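Local structure of Oxidored_FMN domain-containing protein ([Pseudomonas] geniculata N1, 6L6J) at residues Thr66-Pro71 with Ser110-Tyr115; Leu58-Ile63 with Ala70-Pro75; Gln413-Asp418 with Ser457-Ser462. The protein acts as an amine oxidase on 6-hydroxypseudooxynicotine, probably passing electrons through its bound FMN and [4Fe-4S] cluster. All blocks are in the same frame, centred on the assembly; numbering follows the deposited sequence.

Overall arrangement
Contacts 1 and 2 lie in the flavin-binding barrel and are largely buried; their centres are 9 Å apart, they share A70 and P71, and they touch where H69 meets E60 and Y115 meets L72. Contact 1 joins two irregular loops mainly by a carboxylate bonded to backbone amides, with a histidine-serine bond and a CH-pi contact, whereas contact 2 sets the barrel strand of E59 and E60 against its following loop, with proline packing and both glutamates lining the FMN pocket, E60 beside D74. Contact 3 is in the Rossmann-like region, its centre 46 Å or more from theirs. It is partly buried, regular and built of backbone bonds between parallel strands, and its polar end meets ADP.

Contact 1: Thr66-Pro71 with Ser110-Tyr115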
loop_
_atom_site.group_PDB
_atom_site.type_symbol
_atom_site.label_atom_id
_atom_site.label_comp_id
_atom_site.label_asym_id
_atom_site.label_seq_id
_atom_site.Cartn_x
_atom_site.Cartn_y
_atom_site.Cartn_z
ATOM N N THR A 66 -2.647 -23.397 -14.153
ATOM C CA THR A 66 -1.385 -22.908 -14.760
ATOM C C THR A 66 -1.150 -21.422 -14.420
ATOM O O THR A 66 -0.093 -20.881 -14.855
ATOM C CB THR A 66 -1.392 -23.093 -16.288
ATOM O OG1 THR A 66 -2.469 -22.367 -16.901
ATOM C CG2 THR A 66 -1.487 -24.546 -16.690
ATOM N N SER A 67 -2.068 -20.769 -13.695
ATOM C CA SER A 67 -1.929 -19.340 -13.324
ATOM C C SER A 67 -2.025 -19.145 -11.809
ATOM O O SER A 67 -3.152 -19.119 -11.302
ATOM C CB SER A 67 -2.951 -18.498 -14.037
ATOM O OG SER A 67 -2.926 -17.181 -13.529
ATOM N N ASP A 68 -0.897 -18.940 -11.124
ATOM C CA ASP A 68 -0.902 -18.379 -9.744
ATOM C C ASP A 68 0.371 -17.584 -9.442
ATOM O O ASP A 68 1.360 -17.666 -10.199
ATOM C CB ASP A 68 -1.126 -19.449 -8.686
ATOM C CG ASP A 68 -0.067 -20.522 -8.603
ATOM O OD1 ASP A 68 1.135 -20.165 -8.471
ATOM O OD2 ASP A 68 -0.462 -21.712 -8.664
ATOM N N HIS A 69 0.295 -16.777 -8.393
ATOM C CA HIS A 69 1.421 -16.060 -7.755
ATOM C C HIS A 69 1.652 -16.685 -6.368
ATOM O O HIS A 69 1.976 -15.925 -5.406
ATOM C CB HIS A 69 1.109 -14.555 -7.720
ATOM C CG HIS A 69 1.103 -13.930 -9.073
ATOM N ND1 HIS A 69 -0.041 -13.479 -9.673
ATOM C CD2 HIS A 69 2.089 -13.737 -9.967
ATOM C CE1 HIS A 69 0.239 -13.023 -10.873
ATOM N NE2 HIS A 69 1.528 -13.168 -11.074
ATOM N N ALA A 70 1.462 -18.012 -6.246
ATOM C CA ALA A 70 1.709 -18.768 -5.002
ATOM C C ALA A 70 3.052 -18.327 -4.431
ATOM O O ALA A 70 4.033 -18.208 -5.153
ATOM C CB ALA A 70 1.697 -20.257 -5.243
ATOM N N PRO A 71 3.158 -18.124 -3.104
ATOM C CA PRO A 71 2.104 -18.523 -2.162
ATOM C C PRO A 71 1.072 -17.436 -1.784
ATOM O O PRO A 71 0.385 -17.618 -0.805
ATOM C CB PRO A 71 2.964 -18.906 -0.958
ATOM C CG PRO A 71 4.129 -17.900 -0.989
ATOM C CD PRO A 71 4.319 -17.503 -2.442
ATOM N N SER A 110 4.548 -14.644 -15.219
ATOM C CA SER A 110 4.635 -13.739 -14.049
ATOM C C SER A 110 4.514 -14.516 -12.733
ATOM O O SER A 110 4.698 -13.892 -11.671
ATOM C CB SER A 110 3.555 -12.711 -14.124
ATOM O OG SER A 110 2.332 -13.221 -13.596
ATOM N N GLY A 111 4.180 -15.810 -12.789
ATOM C CA GLY A 111 4.021 -16.672 -11.603
ATOM C C GLY A 111 4.504 -18.099 -11.863
ATOM O O GLY A 111 4.569 -18.533 -13.019
ATOM N N PRO A 112 4.821 -18.873 -10.791
ATOM C CA PRO A 112 5.404 -20.205 -10.935
ATOM C C PRO A 112 4.398 -21.364 -10.985
ATOM O O PRO A 112 4.830 -22.467 -11.198
ATOM C CB PRO A 112 6.237 -20.249 -9.645
ATOM C CG PRO A 112 5.330 -19.630 -8.616
ATOM C CD PRO A 112 4.641 -18.510 -9.368
ATOM N N ALA A 113 3.097 -21.090 -10.805
ATOM C CA ALA A 113 2.006 -22.082 -10.955
ATOM C C ALA A 113 2.204 -23.215 -9.949
ATOM O O ALA A 113 2.017 -24.410 -10.339
ATOM C CB ALA A 113 2.020 -22.608 -12.378
ATOM N N ILE A 114 2.555 -22.874 -8.708
ATOM C CA ILE A 114 3.117 -23.846 -7.717
ATOM C C ILE A 114 1.986 -24.634 -7.035
ATOM O O ILE A 114 2.235 -25.803 -6.636
ATOM C CB ILE A 114 4.040 -23.133 -6.700
ATOM C CG1 ILE A 114 5.502 -23.151 -7.150
ATOM C CG2 ILE A 114 3.901 -23.670 -5.283
ATOM C CD1 ILE A 114 6.103 -24.532 -7.291
ATOM N N TYR A 115 0.817 -24.024 -6.836
ATOM C CA TYR A 115 -0.269 -24.608 -6.002
ATOM C C TYR A 115 -0.553 -26.043 -6.473
ATOM O O TYR A 115 -0.609 -26.947 -5.619
ATOM C CB TYR A 115 -1.516 -23.720 -6.017
ATOM C CG TYR A 115 -1.439 -22.487 -5.136
ATOM C CD1 TYR A 115 -0.969 -22.552 -3.825
ATOM C CD2 TYR A 115 -1.860 -21.247 -5.595
ATOM C CE1 TYR A 115 -0.921 -21.438 -3.006
ATOM C CE2 TYR A 115 -1.813 -20.126 -4.784
ATOM C CZ TYR A 115 -1.341 -20.220 -3.489
ATOM O OH TYR A 115 -1.279 -19.115 -2.692
HETATM O O HOH W 1 1.306 -19.040 -13.491
#
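D68 does most of the work of joining two irregular loops, T66-P71 and S110-Y115. A chi1 of 63° puts its CG between the backbone N and the carbonyl carbon. D68 CB lies beside the tyrosine ring, 3.7 Å from Y115 CD2, and CG rests near CA of A113. D68 OD1 takes two backbone N-H groups: I114 N reaches its syn lone pair at 3.1 Å, while A70 N approaches from above the carboxylate plane. D68 OD2 accepts from Y115 N at 3.2 Å, again from above the plane. Three amides thus fix the rotation of a buried acid, and the short aspartate can serve its own loop and the facing one together. A70 adds a CH-pi contact, its CB 3.4 Å from the centroid of the Y115 ring and nearly on the ring normal; the Y115 hydroxyl then bonds to L72 O. Glycine suits position 111, since a CB there would run into D68 O. At the inner end H69 NE2 donates to S110 OG at 2.6 Å, close to the imidazole plane, and ND1 bonds to E60, an FMN-binding residue. The bond from A70 N to D68 OD1 closes an Asx turn, here set in the loops that follow the second and third strands of a TIM barrel, beside the flavin site.

Contact 2: Leu58-Ile63 with Ala70-Pro75; sequences LEETMI and APLPDP. With FMN (flavin mononucleotide), chain B.
P75 is the tightly packed part of this contact, its ring wedged against the strand residues E59 and T61. The aliphatic stem of E59 crosses the proline at about a right angle, E59 CG lying 3.5 Å from P75 CD, and two residues further along the strand T61 OG1 comes within 3.4 Å of P75 CB. Threonine suits the place: both OG1 and the methyl CG2 lie against P75 CB, the oxygen meanwhile being satisfied by its bond to E59 O. The backbone fixes the same spot: M62 N donates to P75 O at 3.2 Å, almost straight at 162° but from above the carbonyl plane. An alanine in place of E59 would probably loosen the seat of P75 and would lose the salt bridge to R45. Nearer the flavin, E60 extends beyond CG until E60 OE2 stands 2.6 Å from D74 OD2, the two carboxylates turned 81° apart. Such neighbours would probably favour a proton on one acid; E60 OE2 is also hydrogen-bonded to H69 ND1. The backbone N of E60 makes a weak bond to FMN O4. A water lies within hydrogen-bonding reach of E59 OE2 and P73 O. The outer side is looser: L72 and P73 are partly exposed, and L72 CD2 comes only to 4.0 Å from E60 OE2. Strand 55-62 pairs with strand 99-105 through L58 and T61, helix 38-51 touches E59 and P75 through M41, and I63 turns to helix 142-162.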
loop_
_atom_site.group_PDB
_atom_site.type_symbol
_atom_site.label_atom_id
_atom_site.label_comp_id
_atom_site.label_asym_id
_atom_site.label_seq_id
_atom_site.Cartn_x
_atom_site.Cartn_y
_atom_site.Cartn_z
ATOM N N LEU A 58 -13.180 -7.589 -7.310
ATOM C CA LEU A 58 -12.277 -8.642 -6.775
ATOM C C LEU A 58 -10.996 -8.592 -7.586
ATOM O O LEU A 58 -11.069 -8.205 -8.778
ATOM C CB LEU A 58 -12.957 -10.010 -6.806
ATOM C CG LEU A 58 -13.397 -10.499 -5.432
ATOM C CD1 LEU A 58 -14.171 -9.423 -4.689
ATOM C CD2 LEU A 58 -14.213 -11.785 -5.544
ATOM N N GLU A 59 -9.894 -8.920 -6.906
ATOM C CA GLU A 59 -8.494 -8.870 -7.399
ATOM C C GLU A 59 -8.289 -9.968 -8.455
ATOM O O GLU A 59 -9.291 -10.633 -8.846
ATOM C CB GLU A 59 -7.531 -9.044 -6.220
ATOM C CG GLU A 59 -7.601 -10.409 -5.536
ATOM C CD GLU A 59 -8.301 -10.444 -4.175
ATOM O OE1 GLU A 59 -9.409 -9.860 -4.072
ATOM O OE2 GLU A 59 -7.753 -11.081 -3.210
ATOM N N GLU A 60 -7.038 -10.160 -8.892
ATOM C CA GLU A 60 -6.667 -11.162 -9.930
ATOM C C GLU A 60 -7.315 -12.503 -9.571
ATOM O O GLU A 60 -6.976 -13.064 -8.550
ATOM C CB GLU A 60 -5.154 -11.250 -10.130
ATOM C CG GLU A 60 -4.332 -11.466 -8.868
ATOM C CD GLU A 60 -2.865 -11.732 -9.176
ATOM O OE1 GLU A 60 -2.399 -11.350 -10.307
ATOM O OE2 GLU A 60 -2.188 -12.330 -8.306
ATOM N N THR A 61 -8.292 -12.941 -10.360
ATOM C CA THR A 61 -9.082 -14.170 -10.101
ATOM C C THR A 61 -8.653 -15.243 -11.104
ATOM O O THR A 61 -8.976 -15.100 -12.302
ATOM C CB THR A 61 -10.574 -13.844 -10.157
ATOM O OG1 THR A 61 -10.770 -12.941 -9.072
ATOM C CG2 THR A 61 -11.461 -15.065 -10.055
ATOM N N MET A 62 -7.931 -16.253 -10.642
ATOM C CA MET A 62 -7.164 -17.156 -11.532
ATOM C C MET A 62 -8.131 -17.986 -12.378
ATOM O O MET A 62 -9.017 -18.646 -11.788
ATOM C CB MET A 62 -6.266 -18.073 -10.699
ATOM C CG MET A 62 -5.250 -17.283 -9.893
ATOM S SD MET A 62 -4.142 -16.345 -10.963
ATOM C CE MET A 62 -4.759 -14.686 -10.822
ATOM N N ILE A 63 -7.932 -18.009 -13.694
ATOM C CA ILE A 63 -8.837 -18.719 -14.650
ATOM C C ILE A 63 -8.429 -20.181 -14.886
ATOM O O ILE A 63 -9.158 -20.857 -15.625
ATOM C CB ILE A 63 -8.916 -17.951 -15.975
ATOM C CG1 ILE A 63 -7.600 -17.994 -16.751
ATOM C CG2 ILE A 63 -9.371 -16.530 -15.716
ATOM C CD1 ILE A 63 -7.761 -17.677 -18.216
ATOM N N ALA A 70 1.462 -18.012 -6.246
ATOM C CA ALA A 70 1.709 -18.768 -5.002
ATOM C C ALA A 70 3.052 -18.327 -4.431
ATOM O O ALA A 70 4.033 -18.208 -5.153
ATOM C CB ALA A 70 1.697 -20.257 -5.243
ATOM N N PRO A 71 3.158 -18.124 -3.104
ATOM C CA PRO A 71 2.104 -18.523 -2.162
ATOM C C PRO A 71 1.072 -17.436 -1.784
ATOM O O PRO A 71 0.385 -17.618 -0.805
ATOM C CB PRO A 71 2.964 -18.906 -0.958
ATOM C CG PRO A 71 4.129 -17.900 -0.989
ATOM C CD PRO A 71 4.319 -17.503 -2.442
ATOM N N LEU A 72 0.947 -16.357 -2.571
ATOM C CA LEU A 72 -0.137 -15.342 -2.400
ATOM C C LEU A 72 -1.511 -16.000 -2.610
ATOM O O LEU A 72 -1.783 -16.563 -3.667
ATOM C CB LEU A 72 0.095 -14.179 -3.378
ATOM C CG LEU A 72 -1.038 -13.153 -3.503
ATOM C CD1 LEU A 72 -1.313 -12.447 -2.178
ATOM C CD2 LEU A 72 -0.751 -12.143 -4.602
ATOM N N PRO A 73 -2.416 -15.993 -1.605
ATOM C CA PRO A 73 -3.764 -16.517 -1.793
ATOM C C PRO A 73 -4.677 -15.533 -2.545
ATOM O O PRO A 73 -4.846 -14.429 -2.059
ATOM C CB PRO A 73 -4.284 -16.773 -0.371
ATOM C CG PRO A 73 -3.452 -15.897 0.527
ATOM C CD PRO A 73 -2.186 -15.540 -0.230
ATOM N N ASP A 74 -5.241 -15.992 -3.669
ATOM C CA ASP A 74 -6.099 -15.238 -4.615
ATOM C C ASP A 74 -7.460 -15.912 -4.744
ATOM O O ASP A 74 -7.585 -17.105 -4.473
ATOM C CB ASP A 74 -5.486 -15.198 -6.013
ATOM C CG ASP A 74 -4.416 -14.149 -6.153
ATOM O OD1 ASP A 74 -4.350 -13.286 -5.232
ATOM O OD2 ASP A 74 -3.659 -14.206 -7.176
ATOM N N PRO A 75 -8.506 -15.191 -5.204
ATOM C CA PRO A 75 -9.730 -15.829 -5.677
ATOM C C PRO A 75 -9.424 -16.735 -6.871
ATOM O O PRO A 75 -8.446 -16.485 -7.539
ATOM C CB PRO A 75 -10.634 -14.676 -6.131
ATOM C CG PRO A 75 -10.095 -13.491 -5.392
ATOM C CD PRO A 75 -8.602 -13.734 -5.252
HETATM N N1 FMN B . -4.107 -4.202 -9.597
HETATM C C2 FMN B . -4.560 -5.296 -10.290
HETATM O O2 FMN B . -4.835 -5.141 -11.484
HETATM N N3 FMN B . -4.759 -6.510 -9.760
HETATM C C4 FMN B . -4.511 -6.741 -8.460
HETATM O O4 FMN B . -4.690 -7.857 -7.976
HETATM C C4A FMN B . -3.988 -5.623 -7.626
HETATM N N5 FMN B . -3.712 -5.791 -6.310
HETATM C C5A FMN B . -3.314 -4.726 -5.578
HETATM C C6 FMN B . -3.102 -4.874 -4.210
HETATM C C7 FMN B . -2.715 -3.776 -3.468
HETATM C C7M FMN B . -2.431 -3.966 -2.028
HETATM C C8 FMN B . -2.559 -2.456 -4.092
HETATM C C8M FMN B . -2.103 -1.259 -3.311
HETATM C C9 FMN B . -2.767 -2.291 -5.436
HETATM C C9A FMN B . -3.153 -3.371 -6.218
HETATM N N10 FMN B . -3.417 -3.212 -7.586
HETATM C C10 FMN B . -3.830 -4.315 -8.292
HETATM C "C1'" FMN B . -3.282 -1.897 -8.288
HETATM C "C2'" FMN B . -4.508 -1.035 -8.051
HETATM O "O2'" FMN B . -5.591 -1.671 -8.707
HETATM C "C3'" FMN B . -4.361 0.354 -8.596
HETATM O "O3'" FMN B . -4.251 0.281 -10.018
HETATM C "C4'" FMN B . -3.167 1.126 -8.036
HETATM O "O4'" FMN B . -3.072 0.929 -6.605
HETATM C "C5'" FMN B . -3.252 2.605 -8.386
HETATM O "O5'" FMN B . -4.426 3.134 -7.794
HETATM P P FMN B . -4.363 3.859 -6.347
HETATM O O1P FMN B . -3.484 5.075 -6.531
HETATM O O2P FMN B . -5.805 4.165 -6.085
HETATM O O3P FMN B . -3.779 2.824 -5.404
HETATM O O HOH W 2 -5.228 -11.766 -2.886
#

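Contact 3: Gln413-Asp418 with Ser457-Ser462; sequences QVSIAD and SMYLDS. With ADP (adenosine-5'-diphosphate), chain D.
The polar interaction that ties this contact to ADP is at the end of strand 413-417, where D418 OD1 accepts from the ribose O3' of the nucleotide at 2.5 Å. CG anti to the backbone N, at chi1 -172°, carries the carboxylate to the nucleotide; G396 N also bonds to OD1 and G420 N to OD2, so backbone amides hold the acid in position. The backbone of D418 ties in the other segment as well, its O accepting from S462 N at 3.0 Å, with the donor above the carbonyl plane. Behind this end the two strands run parallel, 10° apart, and exchange bonds by turns. S457 N donates to V414 O at 2.9 Å, and I416 N gives its hydrogen to S457 O, nearly along the C=O axis. Y459 N reaches I416 O at 2.9 Å, and D418 N closes the series on Y459 O. Outward from the backbone, the packing differs between the faces. On one, I416 CG2 meets M458 CG at 4.1 Å, and the branched isoleucine also reaches L401 and A404 of helix 398-410, as a buried apolar residue should. On the other lie S415, A417, S457 and Y459: S415 OG stands 3.7 Å from S457 CB, and the small A417 packs against L464 and the S462 side chain. The Y459 ring is exposed, which a tyrosine tolerates on strand 456-459 at the edge of the five-stranded parallel sheet. The chemistry implies a division of labour: the register is set by backbone bonds, which call for no particular side chains, while an acid closing the second Rossmann strand recognises a ribose hydroxyl, as in many dinucleotide-binding folds.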
loop_
_atom_site.group_PDB
_atom_site.type_symbol
_atom_site.label_atom_id
_atom_site.label_comp_id
_atom_site.label_asym_id
_atom_site.label_seq_id
_atom_site.Cartn_x
_atom_site.Cartn_y
_atom_site.Cartn_z
ATOM N N GLN A 413 -14.442 9.672 28.423
ATOM C CA GLN A 413 -13.759 10.951 28.768
ATOM C C GLN A 413 -12.260 10.727 28.560
ATOM O O GLN A 413 -11.720 9.839 29.225
ATOM C CB GLN A 413 -14.076 11.395 30.206
ATOM C CG GLN A 413 -15.567 11.466 30.529
ATOM C CD GLN A 413 -16.317 12.352 29.567
ATOM O OE1 GLN A 413 -15.846 13.414 29.176
ATOM N NE2 GLN A 413 -17.495 11.909 29.163
ATOM N N VAL A 414 -11.627 11.473 27.652
ATOM C CA VAL A 414 -10.233 11.203 27.185
ATOM C C VAL A 414 -9.373 12.452 27.361
ATOM O O VAL A 414 -9.660 13.452 26.715
ATOM C CB VAL A 414 -10.212 10.733 25.717
ATOM C CG1 VAL A 414 -8.790 10.632 25.174
ATOM C CG2 VAL A 414 -10.970 9.419 25.543
ATOM N N SER A 415 -8.324 12.365 28.173
ATOM C CA SER A 415 -7.221 13.358 28.205
ATOM C C SER A 415 -5.995 12.763 27.503
ATOM O O SER A 415 -5.733 11.554 27.684
ATOM C CB SER A 415 -6.931 13.787 29.609
ATOM O OG SER A 415 -7.980 14.618 30.073
ATOM N N ILE A 416 -5.302 13.578 26.704
ATOM C CA ILE A 416 -4.010 13.214 26.049
ATOM C C ILE A 416 -2.979 14.331 26.300
ATOM O O ILE A 416 -3.318 15.518 26.114
ATOM C CB ILE A 416 -4.226 12.918 24.551
ATOM C CG1 ILE A 416 -2.907 12.624 23.836
ATOM C CG2 ILE A 416 -4.995 14.041 23.870
ATOM C CD1 ILE A 416 -3.063 11.829 22.553
ATOM N N ALA A 417 -1.776 13.946 26.737
ATOM C CA ALA A 417 -0.636 14.835 27.040
ATOM C C ALA A 417 0.551 14.485 26.133
ATOM O O ALA A 417 0.741 13.290 25.843
ATOM C CB ALA A 417 -0.264 14.699 28.497
ATOM N N ASP A 418 1.318 15.492 25.698
ATOM C CA ASP A 418 2.616 15.320 24.990
ATOM C C ASP A 418 3.587 16.389 25.488
ATOM O O ASP A 418 3.124 17.495 25.823
ATOM C CB ASP A 418 2.464 15.443 23.471
ATOM C CG ASP A 418 3.740 15.083 22.731
ATOM O OD1 ASP A 418 4.013 13.866 22.625
ATOM O OD2 ASP A 418 4.492 16.030 22.321
ATOM N N SER A 457 -9.668 16.276 25.953
ATOM C CA SER A 457 -8.775 17.377 26.392
ATOM C C SER A 457 -7.370 17.105 25.851
ATOM O O SER A 457 -6.861 15.978 26.047
ATOM C CB SER A 457 -8.778 17.516 27.894
ATOM O OG SER A 457 -10.118 17.612 28.363
ATOM N N MET A 458 -6.782 18.091 25.183
ATOM C CA MET A 458 -5.473 17.968 24.496
ATOM C C MET A 458 -4.479 18.931 25.153
ATOM O O MET A 458 -4.727 20.128 25.100
ATOM C CB MET A 458 -5.647 18.271 23.003
ATOM C CG MET A 458 -6.764 17.444 22.372
ATOM S SD MET A 458 -6.772 17.466 20.564
ATOM C CE MET A 458 -5.296 16.534 20.180
ATOM N N TYR A 459 -3.417 18.412 25.785
ATOM C CA TYR A 459 -2.377 19.209 26.491
ATOM C C TYR A 459 -1.034 19.053 25.769
ATOM O O TYR A 459 -0.491 17.932 25.759
ATOM C CB TYR A 459 -2.275 18.786 27.959
ATOM C CG TYR A 459 -3.581 18.829 28.714
ATOM C CD1 TYR A 459 -4.240 20.028 28.940
ATOM C CD2 TYR A 459 -4.163 17.671 29.191
ATOM C CE1 TYR A 459 -5.439 20.078 29.634
ATOM C CE2 TYR A 459 -5.362 17.700 29.884
ATOM C CZ TYR A 459 -5.999 18.906 30.104
ATOM O OH TYR A 459 -7.181 18.918 30.769
ATOM N N LEU A 460 -0.493 20.150 25.237
ATOM C CA LEU A 460 0.642 20.115 24.283
ATOM C C LEU A 460 1.962 20.574 24.901
ATOM O O LEU A 460 2.931 20.685 24.129
ATOM C CB LEU A 460 0.319 20.989 23.066
ATOM C CG LEU A 460 0.027 20.239 21.771
ATOM C CD1 LEU A 460 -0.230 21.226 20.636
ATOM C CD2 LEU A 460 1.155 19.279 21.418
ATOM N N ASP A 461 2.070 20.861 26.190
ATOM C CA ASP A 461 3.411 21.276 26.687
ATOM C C ASP A 461 3.607 20.646 28.052
ATOM O O ASP A 461 4.109 21.328 28.943
ATOM C CB ASP A 461 3.594 22.793 26.618
ATOM C CG ASP A 461 4.115 23.251 25.264
ATOM O OD1 ASP A 461 5.190 22.742 24.842
ATOM O OD2 ASP A 461 3.432 24.075 24.619
ATOM N N SER A 462 3.298 19.352 28.131
ATOM C CA SER A 462 3.034 18.611 29.382
ATOM C C SER A 462 3.881 17.344 29.449
ATOM O O SER A 462 3.392 16.246 29.202
ATOM C CB SER A 462 1.558 18.355 29.484
ATOM O OG SER A 462 0.835 19.533 29.124
HETATM P PB ADP D . 4.610 5.999 18.722
HETATM O O1B ADP D . 3.362 6.845 18.819
HETATM O O2B ADP D . 4.917 5.525 17.302
HETATM O O3B ADP D . 4.625 4.879 19.732
HETATM P PA ADP D . 6.182 8.450 19.052
HETATM O O1A ADP D . 5.557 8.931 17.787
HETATM O O2A ADP D . 7.651 8.566 19.215
HETATM O O3A ADP D . 5.847 6.903 19.192
HETATM O "O5'" ADP D . 5.403 9.087 20.314
HETATM C "C5'" ADP D . 6.070 9.398 21.560
HETATM C "C4'" ADP D . 5.672 10.782 22.011
HETATM O "O4'" ADP D . 5.490 10.762 23.454
HETATM C "C3'" ADP D . 6.711 11.887 21.749
HETATM O "O3'" ADP D . 6.125 13.153 21.473
HETATM C "C2'" ADP D . 7.463 11.910 23.085
HETATM O "O2'" ADP D . 8.258 13.055 23.319
HETATM C "C1'" ADP D . 6.259 11.802 24.014
HETATM N N9 ADP D . 6.591 11.514 25.409
HETATM C C8 ADP D . 7.585 10.694 25.894
HETATM N N7 ADP D . 7.640 10.669 27.202
HETATM C C5 ADP D . 6.633 11.543 27.609
HETATM C C6 ADP D . 6.174 11.960 28.880
HETATM N N6 ADP D . 6.676 11.525 30.028
HETATM N N1 ADP D . 5.142 12.839 28.927
HETATM C C2 ADP D . 4.620 13.264 27.771
HETATM N N3 ADP D . 4.962 12.939 26.528
HETATM C C4 ADP D . 5.982 12.067 26.510
#